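Local coordinates for protein transcription factor tau subunit sfc1 (Schizosaccharomyces pombe, PDB 4BJI) that forms part of the tauA domain of TFIIIC, which binds boxA promoter DNA of tRNA genes in RNA polymerase III transcription, at residues Q108-K113 with K177-M182; L133-R138 with E184-L189; Q38-A43 with H69-A74. All blocks are in the same frame, centred on the assembly; numbering follows the deposited sequence.

Interaction 1 of 3, residues Q108-K113 with K177-M182; sequences QALFFK and KVRDLM
The Phe112 ring turns its CE2 edge to the backbone of Arg179, whose carbonyl O lies in the ring plane 3.6 Å from CE2. Met182, a selenomethionine, wraps round the neighbouring corner: its CB comes obliquely to within 3.5 Å of Phe112 CZ, and its CE reaches CE1. SE stands 5.3 Å from the ring centroid and 76° off the ring normal, an edge-on Met-aromatic contact. The bend at chi3 (70°) folds CE back to the ring. Arg179 also packs its stem here, CG 3.9 Å from Phe112 CE2, while its guanidinium, in the conformer described, turns its edge to Asp180 and grips OD1 side-on, with NE and NH2 each 2.9 Å from that one oxygen.

Leu110 in the strand and Phe112 just past its end both turn to helix 172-189. Leu110 puts CD2 4.1 Å from Arg179 CB and 4.3 Å from Met182 SE; the one methyl reaches both residues, and a leucine brings it there without any polar group to satisfy in this buried place. Strand 109-111, half of a two-stranded antiparallel sheet with 139-141, is thereby packed against the helix. No hydrogen bond joins the two segments. Cohesion rests on apolar packing, perhaps aided by the weakly positive C-H rim of Phe112 facing a carbonyl oxygen, while the arginine charge is met on its own helix by Asp180.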
loop_
_atom_site.group_PDB
_atom_site.type_symbol
_atom_site.label_atom_id
_atom_site.label_comp_id
_atom_site.label_asym_id
_atom_site.label_seq_id
_atom_site.Cartn_x
_atom_site.Cartn_y
_atom_site.Cartn_z
ATOM N N GLN A 108 -1.403 5.374 -1.527
ATOM C CA GLN A 108 -2.131 4.467 -2.416
ATOM C C GLN A 108 -1.333 3.202 -2.680
ATOM O O GLN A 108 -0.096 3.232 -2.717
ATOM C CB GLN A 108 -2.483 5.138 -3.743
ATOM C CG GLN A 108 -3.531 6.203 -3.560
ATOM C CD GLN A 108 -4.062 6.848 -4.817
ATOM O OE1 GLN A 108 -4.401 8.047 -4.776
ATOM N NE2 GLN A 108 -4.161 6.111 -5.911
ATOM N N ALA A 109 -2.056 2.091 -2.835
ATOM C CA ALA A 109 -1.512 0.766 -3.080
ATOM C C ALA A 109 -1.762 0.303 -4.486
ATOM O O ALA A 109 -2.860 0.482 -5.023
ATOM C CB ALA A 109 -2.168 -0.223 -2.113
ATOM N N LEU A 110 -0.709 -0.234 -5.108
ATOM C CA LEU A 110 -0.831 -0.850 -6.428
ATOM C C LEU A 110 -0.580 -2.338 -6.286
ATOM O O LEU A 110 0.467 -2.743 -5.758
ATOM C CB LEU A 110 0.135 -0.222 -7.423
ATOM C CG LEU A 110 -0.137 1.238 -7.783
ATOM C CD1 LEU A 110 0.747 2.111 -6.998
ATOM C CD2 LEU A 110 0.112 1.417 -9.245
ATOM N N PHE A 111 -1.558 -3.144 -6.706
ATOM C CA PHE A 111 -1.505 -4.597 -6.610
ATOM C C PHE A 111 -1.164 -5.152 -7.984
ATOM O O PHE A 111 -1.666 -4.656 -9.021
ATOM C CB PHE A 111 -2.863 -5.187 -6.167
ATOM C CG PHE A 111 -2.981 -6.680 -6.367
ATOM C CD1 PHE A 111 -2.334 -7.565 -5.525
ATOM C CD2 PHE A 111 -3.759 -7.184 -7.390
ATOM C CE1 PHE A 111 -2.459 -8.939 -5.708
ATOM C CE2 PHE A 111 -3.886 -8.549 -7.583
ATOM C CZ PHE A 111 -3.232 -9.423 -6.743
ATOM N N PHE A 112 -0.332 -6.183 -8.001
ATOM C CA PHE A 112 0.073 -6.811 -9.240
ATOM C C PHE A 112 -0.242 -8.284 -9.196
ATOM O O PHE A 112 0.110 -8.971 -8.241
ATOM C CB PHE A 112 1.556 -6.571 -9.491
ATOM C CG PHE A 112 1.881 -5.127 -9.626
ATOM C CD1 PHE A 112 2.167 -4.360 -8.516
ATOM C CD2 PHE A 112 1.799 -4.515 -10.857
ATOM C CE1 PHE A 112 2.384 -3.005 -8.644
ATOM C CE2 PHE A 112 2.018 -3.155 -10.983
ATOM C CZ PHE A 112 2.322 -2.427 -9.884
ATOM N N LYS A 113 -0.933 -8.745 -10.227
ATOM C CA LYS A 113 -1.327 -10.142 -10.284
ATOM C C LYS A 113 -0.304 -10.888 -11.105
ATOM O O LYS A 113 -0.501 -11.120 -12.295
ATOM C CB LYS A 113 -2.710 -10.298 -10.904
ATOM C CG LYS A 113 -3.177 -11.744 -10.910
ATOM C CD LYS A 113 -4.562 -11.894 -11.512
ATOM C CE LYS A 113 -4.973 -13.358 -11.591
ATOM N NZ LYS A 113 -6.347 -13.521 -12.140
ATOM N N LYS A 177 0.204 4.429 -16.721
ATOM C CA LYS A 177 1.604 4.424 -17.170
ATOM C C LYS A 177 2.507 3.906 -16.055
ATOM O O LYS A 177 3.334 3.006 -16.279
ATOM C CB LYS A 177 2.053 5.794 -17.613
ATOM C CG LYS A 177 3.591 5.834 -17.798
ATOM C CD LYS A 177 4.098 7.182 -18.269
ATOM C CE LYS A 177 3.820 7.337 -19.747
ATOM N NZ LYS A 177 4.518 8.572 -20.306
ATOM N N VAL A 178 2.336 4.414 -14.836
ATOM C CA VAL A 178 3.111 3.966 -13.696
ATOM C C VAL A 178 2.880 2.473 -13.450
ATOM O O VAL A 178 3.834 1.699 -13.265
ATOM C CB VAL A 178 2.748 4.801 -12.471
ATOM C CG1 VAL A 178 3.309 4.130 -11.204
ATOM C CG2 VAL A 178 3.337 6.174 -12.639
ATOM N N ARG A 179 1.630 2.037 -13.470
ATOM C CA ARG A 179 1.329 0.622 -13.255
ATOM C C ARG A 179 2.016 -0.250 -14.327
ATOM O O ARG A 179 2.609 -1.296 -13.990
ATOM C CB ARG A 179 -0.202 0.435 -13.196
ATOM C CG ARG A 179 -0.710 -0.935 -12.735
ATOM C CD ARG A 179 -0.604 -2.037 -13.803
ATOM N NE ARG A 179 -1.117 -1.634 -15.108
ATOM C CZ ARG A 179 -2.384 -1.684 -15.504
ATOM N NH1 ARG A 179 -3.330 -2.136 -14.698
ATOM N NH2 ARG A 179 -2.706 -1.281 -16.729
ATOM N N ASP A 180 1.940 0.159 -15.580
ATOM C CA ASP A 180 2.567 -0.613 -16.659
ATOM C C ASP A 180 4.071 -0.680 -16.484
ATOM O O ASP A 180 4.670 -1.746 -16.734
ATOM C CB ASP A 180 2.197 -0.041 -18.009
ATOM C CG ASP A 180 0.728 -0.339 -18.402
ATOM O OD1 ASP A 180 -0.004 -1.061 -17.677
ATOM O OD2 ASP A 180 0.321 0.151 -19.447
ATOM N N LEU A 181 4.696 0.415 -16.098
ATOM C CA LEU A 181 6.147 0.412 -15.876
ATOM C C LEU A 181 6.522 -0.549 -14.773
ATOM O O LEU A 181 7.458 -1.341 -14.909
ATOM C CB LEU A 181 6.614 1.788 -15.481
ATOM C CG LEU A 181 6.595 2.756 -16.636
ATOM C CD1 LEU A 181 6.782 4.143 -16.081
ATOM C CD2 LEU A 181 7.692 2.355 -17.613
HETATM N N MSE A 182 5.821 -0.468 -13.644
HETATM C CA MSE A 182 6.076 -1.358 -12.510
HETATM C C MSE A 182 5.861 -2.823 -12.908
HETATM O O MSE A 182 6.667 -3.705 -12.557
HETATM C CB MSE A 182 5.184 -0.971 -11.327
HETATM C CG MSE A 182 5.547 0.420 -10.775
HETATM SE SE MSE A 182 4.357 1.034 -9.404
HETATM C CE MSE A 182 4.892 -0.192 -8.041
#

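Interaction 2 of 3, residues L133-R138 with E184-L189; sequences LFPTNR and EKLFAL
Pro135 presses its ring against the last turn of helix 172-189, where Leu186 and Leu189 stand three residues apart and offer a shallow hollow. The CG corner of the proline meets Leu186 CD2 at 3.8 Å, an oblique crossing, while CD lies equally close, 3.8 Å, to Leu189 CB, which it crosses at about a right angle. A rigid, compact ring suits this place, since it presents carbons to both leucines and leaves no backbone N-H to satisfy. Beyond it, Leu133 lays one branch against Leu189, crossing it at about a right angle: its CD2 is 3.9 Å from CD2 of Leu189, so that Leu189 is touched near its root by Pro135 and at its tip by Leu133.

These residues belong to the loop between the paired antiparallel strands 109-111 and 139-141, and the contact joins that loop to the C-terminal end of the helix packing on the same small sheet; Tyr140 extends the apolar patch beside Pro135 and Leu186. Between the two loop bumps, the backbone N of Phe134 donates to Leu189 O, 2.9 Å away. The N-H points nearly straight at the oxygen (168°) but arrives from above the carbonyl plane. Phe134 CB points away from the helix. Farther along, Arg138 NH1 donates to both Pro135 O, at 3.0 Å, and Asn137 O, one guanidinium nitrogen serving two carbonyls of its own loop.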
loop_
_atom_site.group_PDB
_atom_site.type_symbol
_atom_site.label_atom_id
_atom_site.label_comp_id
_atom_site.label_asym_id
_atom_site.label_seq_id
_atom_site.Cartn_x
_atom_site.Cartn_y
_atom_site.Cartn_z
ATOM N N LEU A 133 16.150 -8.442 -7.210
ATOM C CA LEU A 133 15.572 -9.630 -7.846
ATOM C C LEU A 133 14.647 -10.431 -6.920
ATOM O O LEU A 133 14.766 -10.380 -5.703
ATOM C CB LEU A 133 16.689 -10.547 -8.339
ATOM C CG LEU A 133 17.686 -9.917 -9.313
ATOM C CD1 LEU A 133 18.781 -10.962 -9.648
ATOM C CD2 LEU A 133 17.012 -9.385 -10.570
ATOM N N PHE A 134 13.735 -11.180 -7.533
ATOM C CA PHE A 134 12.883 -12.114 -6.817
ATOM C C PHE A 134 12.072 -11.490 -5.688
ATOM O O PHE A 134 12.009 -12.014 -4.572
ATOM C CB PHE A 134 13.740 -13.272 -6.251
ATOM C CG PHE A 134 14.668 -13.888 -7.266
ATOM C CD1 PHE A 134 14.173 -14.445 -8.428
ATOM C CD2 PHE A 134 16.041 -13.918 -7.049
ATOM C CE1 PHE A 134 15.009 -15.013 -9.365
ATOM C CE2 PHE A 134 16.893 -14.496 -7.992
ATOM C CZ PHE A 134 16.370 -15.035 -9.147
ATOM N N PRO A 135 11.435 -10.352 -5.968
ATOM C CA PRO A 135 10.557 -9.808 -4.944
ATOM C C PRO A 135 9.366 -10.732 -4.708
ATOM O O PRO A 135 8.836 -11.295 -5.654
ATOM C CB PRO A 135 10.127 -8.460 -5.538
ATOM C CG PRO A 135 10.182 -8.649 -6.994
ATOM C CD PRO A 135 11.400 -9.564 -7.205
ATOM N N THR A 136 8.966 -10.877 -3.458
ATOM C CA THR A 136 7.804 -11.680 -3.117
ATOM C C THR A 136 6.556 -10.821 -2.871
ATOM O O THR A 136 5.439 -11.322 -2.883
ATOM C CB THR A 136 8.057 -12.490 -1.842
ATOM O OG1 THR A 136 8.211 -11.598 -0.725
ATOM C CG2 THR A 136 9.307 -13.361 -1.984
ATOM N N ASN A 137 6.733 -9.519 -2.690
ATOM C CA ASN A 137 5.615 -8.632 -2.439
ATOM C C ASN A 137 4.846 -8.351 -3.713
ATOM O O ASN A 137 5.448 -8.204 -4.784
ATOM C CB ASN A 137 6.179 -7.323 -1.902
ATOM C CG ASN A 137 5.126 -6.412 -1.389
ATOM O OD1 ASN A 137 4.104 -6.865 -0.827
ATOM N ND2 ASN A 137 5.338 -5.112 -1.588
ATOM N N ARG A 138 3.519 -8.260 -3.602
ATOM C CA ARG A 138 2.730 -7.934 -4.787
ATOM C C ARG A 138 1.869 -6.700 -4.609
ATOM O O ARG A 138 1.134 -6.346 -5.512
ATOM C CB ARG A 138 1.853 -9.108 -5.213
ATOM C CG ARG A 138 2.671 -10.334 -5.695
ATOM C CD ARG A 138 3.326 -10.093 -7.083
ATOM N NE ARG A 138 4.070 -11.273 -7.543
ATOM C CZ ARG A 138 5.357 -11.494 -7.288
ATOM N NH1 ARG A 138 6.059 -10.615 -6.579
ATOM N NH2 ARG A 138 5.941 -12.600 -7.731
ATOM N N GLU A 184 5.982 -4.269 -15.845
ATOM C CA GLU A 184 7.045 -4.721 -16.751
ATOM C C GLU A 184 8.319 -5.015 -15.978
ATOM O O GLU A 184 8.960 -6.053 -16.185
ATOM C CB GLU A 184 7.344 -3.665 -17.801
ATOM C CG GLU A 184 8.329 -4.169 -18.863
ATOM C CD GLU A 184 7.708 -5.246 -19.750
ATOM O OE1 GLU A 184 6.487 -5.156 -20.065
ATOM O OE2 GLU A 184 8.409 -6.224 -20.054
ATOM N N LYS A 185 8.699 -4.130 -15.061
ATOM C CA LYS A 185 9.920 -4.374 -14.281
ATOM C C LYS A 185 9.738 -5.633 -13.429
ATOM O O LYS A 185 10.647 -6.492 -13.365
ATOM C CB LYS A 185 10.295 -3.152 -13.459
ATOM C CG LYS A 185 10.762 -1.969 -14.275
ATOM C CD LYS A 185 11.600 -1.008 -13.466
ATOM C CE LYS A 185 12.077 0.166 -14.315
ATOM N NZ LYS A 185 13.071 0.941 -13.620
ATOM N N LEU A 186 8.587 -5.789 -12.781
ATOM C CA LEU A 186 8.360 -7.013 -12.006
ATOM C C LEU A 186 8.455 -8.300 -12.842
ATOM O O LEU A 186 8.992 -9.316 -12.365
ATOM C CB LEU A 186 6.994 -6.940 -11.327
ATOM C CG LEU A 186 6.928 -5.987 -10.151
ATOM C CD1 LEU A 186 5.473 -5.833 -9.731
ATOM C CD2 LEU A 186 7.759 -6.494 -8.986
ATOM N N PHE A 187 7.942 -8.276 -14.068
ATOM C CA PHE A 187 7.989 -9.480 -14.928
ATOM C C PHE A 187 9.413 -10.009 -14.924
ATOM O O PHE A 187 9.671 -11.227 -14.878
ATOM C CB PHE A 187 7.700 -9.168 -16.398
ATOM C CG PHE A 187 6.259 -8.921 -16.744
ATOM C CD1 PHE A 187 5.224 -9.601 -16.127
ATOM C CD2 PHE A 187 5.955 -8.018 -17.753
ATOM C CE1 PHE A 187 3.897 -9.358 -16.505
ATOM C CE2 PHE A 187 4.643 -7.769 -18.128
ATOM C CZ PHE A 187 3.614 -8.443 -17.505
ATOM N N ALA A 188 10.354 -9.079 -15.038
ATOM C CA ALA A 188 11.756 -9.426 -15.180
ATOM C C ALA A 188 12.366 -9.796 -13.843
ATOM O O ALA A 188 13.019 -10.824 -13.717
ATOM C CB ALA A 188 12.535 -8.273 -15.798
ATOM N N LEU A 189 12.145 -8.955 -12.849
ATOM C CA LEU A 189 12.732 -9.165 -11.531
ATOM C C LEU A 189 12.334 -10.540 -10.954
ATOM O O LEU A 189 13.159 -11.207 -10.338
ATOM C CB LEU A 189 12.326 -8.032 -10.573
ATOM C CG LEU A 189 12.816 -6.627 -11.023
ATOM C CD1 LEU A 189 12.147 -5.566 -10.204
ATOM C CD2 LEU A 189 14.369 -6.524 -10.918
#

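Interaction 3 of 3, residues Q38-A43 with H69-A74; sequences QEVIEA and HYLKFA
Apolar packing carries the whole of this contact, and Val40 and Ala74 lie at its middle. Ala74 CB is 3.6 Å from Val40 CG1 and 3.8 Å from Val40 CB, so the methyl of the alanine sits close in against the branch point of the valine. Chi1 of -175° sets CG1 anti to the backbone N, and this branch also points towards Leu71, whose CD1 is a looser 4.5 Å from it. The other branch, CG2, meets Tyr70 at CB, 4.0 Å away, where the two side chains cross at about a right angle; the phenol ring then leads off from the valine. Ile41 closes on Ala74 from the next position of the helix, with CG1 3.9 Å from Ala74 CB. A small residue suits position 74: the backbones come to 5.5 Å between the CA atoms of Ile41 and Ala74, leaving little depth for a longer chain.

Helix 35-50, strand 53-55, helices 56-60 and 71-74, and strands 79-82 and 90-93 follow one another in the order of a winged-helix domain, as expected of a helix-turn-helix (HTH) DNA-binding domain. Here its first long helix is packed against its short third one. Leu44, a turn further along helix 35-50, continues the apolar seam with both Leu71 and Ala74.

No hydrogen bond crosses between the two segments. On the flank of helix 35-50, Gln38 NE2 donates to the anti lone pair of Glu42 OE2 at 2.8 Å, with a bent N-H...O angle of 137°; the same oxygen forms a salt bridge with Lys45. In the other segment, Tyr70 O accepts from the backbone N atoms of both Phe73 and Ala74.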
loop_
_atom_site.group_PDB
_atom_site.type_symbol
_atom_site.label_atom_id
_atom_site.label_comp_id
_atom_site.label_asym_id
_atom_site.label_seq_id
_atom_site.Cartn_x
_atom_site.Cartn_y
_atom_site.Cartn_z
ATOM N N GLN A 38 -1.189 -6.722 23.388
ATOM C CA GLN A 38 -1.012 -5.323 23.791
ATOM C C GLN A 38 0.385 -4.823 23.413
ATOM O O GLN A 38 0.539 -3.688 22.968
ATOM C CB GLN A 38 -1.258 -5.134 25.291
ATOM C CG GLN A 38 -1.390 -3.676 25.653
ATOM C CD GLN A 38 -2.617 -3.025 25.005
ATOM O OE1 GLN A 38 -3.711 -3.607 24.989
ATOM N NE2 GLN A 38 -2.439 -1.816 24.475
ATOM N N GLU A 39 1.417 -5.646 23.575
ATOM C CA GLU A 39 2.770 -5.248 23.185
ATOM C C GLU A 39 2.805 -4.869 21.704
ATOM O O GLU A 39 3.446 -3.907 21.330
ATOM C CB GLU A 39 3.785 -6.373 23.471
ATOM C CG GLU A 39 5.244 -5.968 23.254
ATOM C CD GLU A 39 6.210 -7.145 23.397
ATOM O OE1 GLU A 39 5.795 -8.208 23.904
ATOM O OE2 GLU A 39 7.384 -7.006 22.997
ATOM N N VAL A 40 2.107 -5.632 20.872
ATOM C CA VAL A 40 2.087 -5.337 19.436
ATOM C C VAL A 40 1.308 -4.073 19.158
ATOM O O VAL A 40 1.756 -3.235 18.351
ATOM C CB VAL A 40 1.500 -6.524 18.634
ATOM C CG1 VAL A 40 1.598 -6.265 17.143
ATOM C CG2 VAL A 40 2.226 -7.830 19.017
ATOM N N ILE A 41 0.184 -3.887 19.851
ATOM C CA ILE A 41 -0.607 -2.668 19.731
ATOM C C ILE A 41 0.233 -1.449 20.095
ATOM O O ILE A 41 0.224 -0.441 19.363
ATOM C CB ILE A 41 -1.862 -2.758 20.613
ATOM C CG1 ILE A 41 -2.814 -3.839 20.094
ATOM C CG2 ILE A 41 -2.536 -1.378 20.718
ATOM C CD1 ILE A 41 -3.959 -4.143 21.061
ATOM N N GLU A 42 1.014 -1.515 21.167
ATOM C CA GLU A 42 1.860 -0.402 21.545
ATOM C C GLU A 42 2.941 -0.081 20.518
ATOM O O GLU A 42 3.252 1.106 20.311
ATOM C CB GLU A 42 2.465 -0.638 22.926
ATOM C CG GLU A 42 1.406 -0.669 24.037
ATOM C CD GLU A 42 0.522 0.548 24.025
ATOM O OE1 GLU A 42 1.056 1.668 24.022
ATOM O OE2 GLU A 42 -0.706 0.387 23.975
ATOM N N ALA A 43 3.476 -1.093 19.847
ATOM C CA ALA A 43 4.446 -0.880 18.785
ATOM C C ALA A 43 3.798 -0.269 17.540
ATOM O O ALA A 43 4.440 0.496 16.802
ATOM C CB ALA A 43 5.111 -2.184 18.438
ATOM N N HIS A 69 2.876 -13.161 13.308
ATOM C CA HIS A 69 1.526 -13.717 13.302
ATOM C C HIS A 69 0.689 -13.287 14.497
ATOM O O HIS A 69 -0.393 -13.815 14.688
ATOM C CB HIS A 69 1.557 -15.250 13.220
ATOM C CG HIS A 69 2.167 -15.768 11.956
ATOM N ND1 HIS A 69 1.641 -15.500 10.705
ATOM C CD2 HIS A 69 3.268 -16.524 11.747
ATOM C CE1 HIS A 69 2.386 -16.080 9.784
ATOM N NE2 HIS A 69 3.381 -16.707 10.387
ATOM N N TYR A 70 1.165 -12.317 15.274
ATOM C CA TYR A 70 0.268 -11.598 16.182
ATOM C C TYR A 70 -0.279 -10.316 15.543
ATOM O O TYR A 70 -1.305 -9.804 15.975
ATOM C CB TYR A 70 0.956 -11.289 17.506
ATOM C CG TYR A 70 1.397 -12.528 18.295
ATOM C CD1 TYR A 70 0.560 -13.630 18.422
ATOM C CD2 TYR A 70 2.644 -12.569 18.907
ATOM C CE1 TYR A 70 0.972 -14.757 19.126
ATOM C CE2 TYR A 70 3.044 -13.674 19.616
ATOM C CZ TYR A 70 2.181 -14.752 19.725
ATOM O OH TYR A 70 2.552 -15.876 20.419
ATOM N N LEU A 71 0.385 -9.839 14.498
ATOM C CA LEU A 71 0.009 -8.560 13.862
ATOM C C LEU A 71 -1.467 -8.572 13.450
ATOM O O LEU A 71 -2.177 -7.570 13.629
ATOM C CB LEU A 71 0.915 -8.295 12.673
ATOM C CG LEU A 71 0.616 -7.029 11.885
ATOM C CD1 LEU A 71 0.703 -5.825 12.799
ATOM C CD2 LEU A 71 1.605 -6.926 10.738
ATOM N N LYS A 72 -1.958 -9.685 12.905
ATOM C CA LYS A 72 -3.330 -9.703 12.425
ATOM C C LYS A 72 -4.387 -9.561 13.532
ATOM O O LYS A 72 -5.503 -9.107 13.274
ATOM C CB LYS A 72 -3.622 -10.951 11.589
ATOM C CG LYS A 72 -3.673 -12.230 12.353
ATOM C CD LYS A 72 -4.191 -13.357 11.461
ATOM C CE LYS A 72 -4.146 -14.651 12.204
ATOM N NZ LYS A 72 -4.787 -15.724 11.399
ATOM N N PHE A 73 -4.014 -9.924 14.755
ATOM C CA PHE A 73 -4.897 -9.771 15.889
ATOM C C PHE A 73 -4.843 -8.372 16.512
ATOM O O PHE A 73 -5.783 -7.930 17.155
ATOM C CB PHE A 73 -4.523 -10.815 16.966
ATOM C CG PHE A 73 -4.717 -12.251 16.530
ATOM C CD1 PHE A 73 -5.943 -12.845 16.614
ATOM C CD2 PHE A 73 -3.651 -12.972 16.031
ATOM C CE1 PHE A 73 -6.124 -14.178 16.197
ATOM C CE2 PHE A 73 -3.815 -14.286 15.619
ATOM C CZ PHE A 73 -5.052 -14.881 15.703
ATOM N N ALA A 74 -3.706 -7.693 16.340
ATOM C CA ALA A 74 -3.486 -6.357 16.907
ATOM C C ALA A 74 -4.092 -5.247 16.017
ATOM O O ALA A 74 -4.638 -4.262 16.530
ATOM C CB ALA A 74 -1.981 -6.120 17.091
#

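How the interactions relate
Interactions 1 and 2 are neighbouring portions of one interface, their centres 11 Å apart: both use helix 172-189, the first near its middle and the second at its C-terminal end. A probable hydrogen bond of 2.9 Å runs from Phe112 N to Arg138 O, just beyond the paired strands 109-111 and 139-141, and Leu186 CD1 packs 3.7 Å from Phe112 CG. Interaction 3 stands apart, its centre 29 Å from each of the others, its nearest atoms about 15 Å from interaction 1 and about 12 Å from interaction 2. It belongs to the winged-helix-like part of this DNA-binding fragment, whereas the other two build the part containing helix 172-189. No DNA is present in the structure.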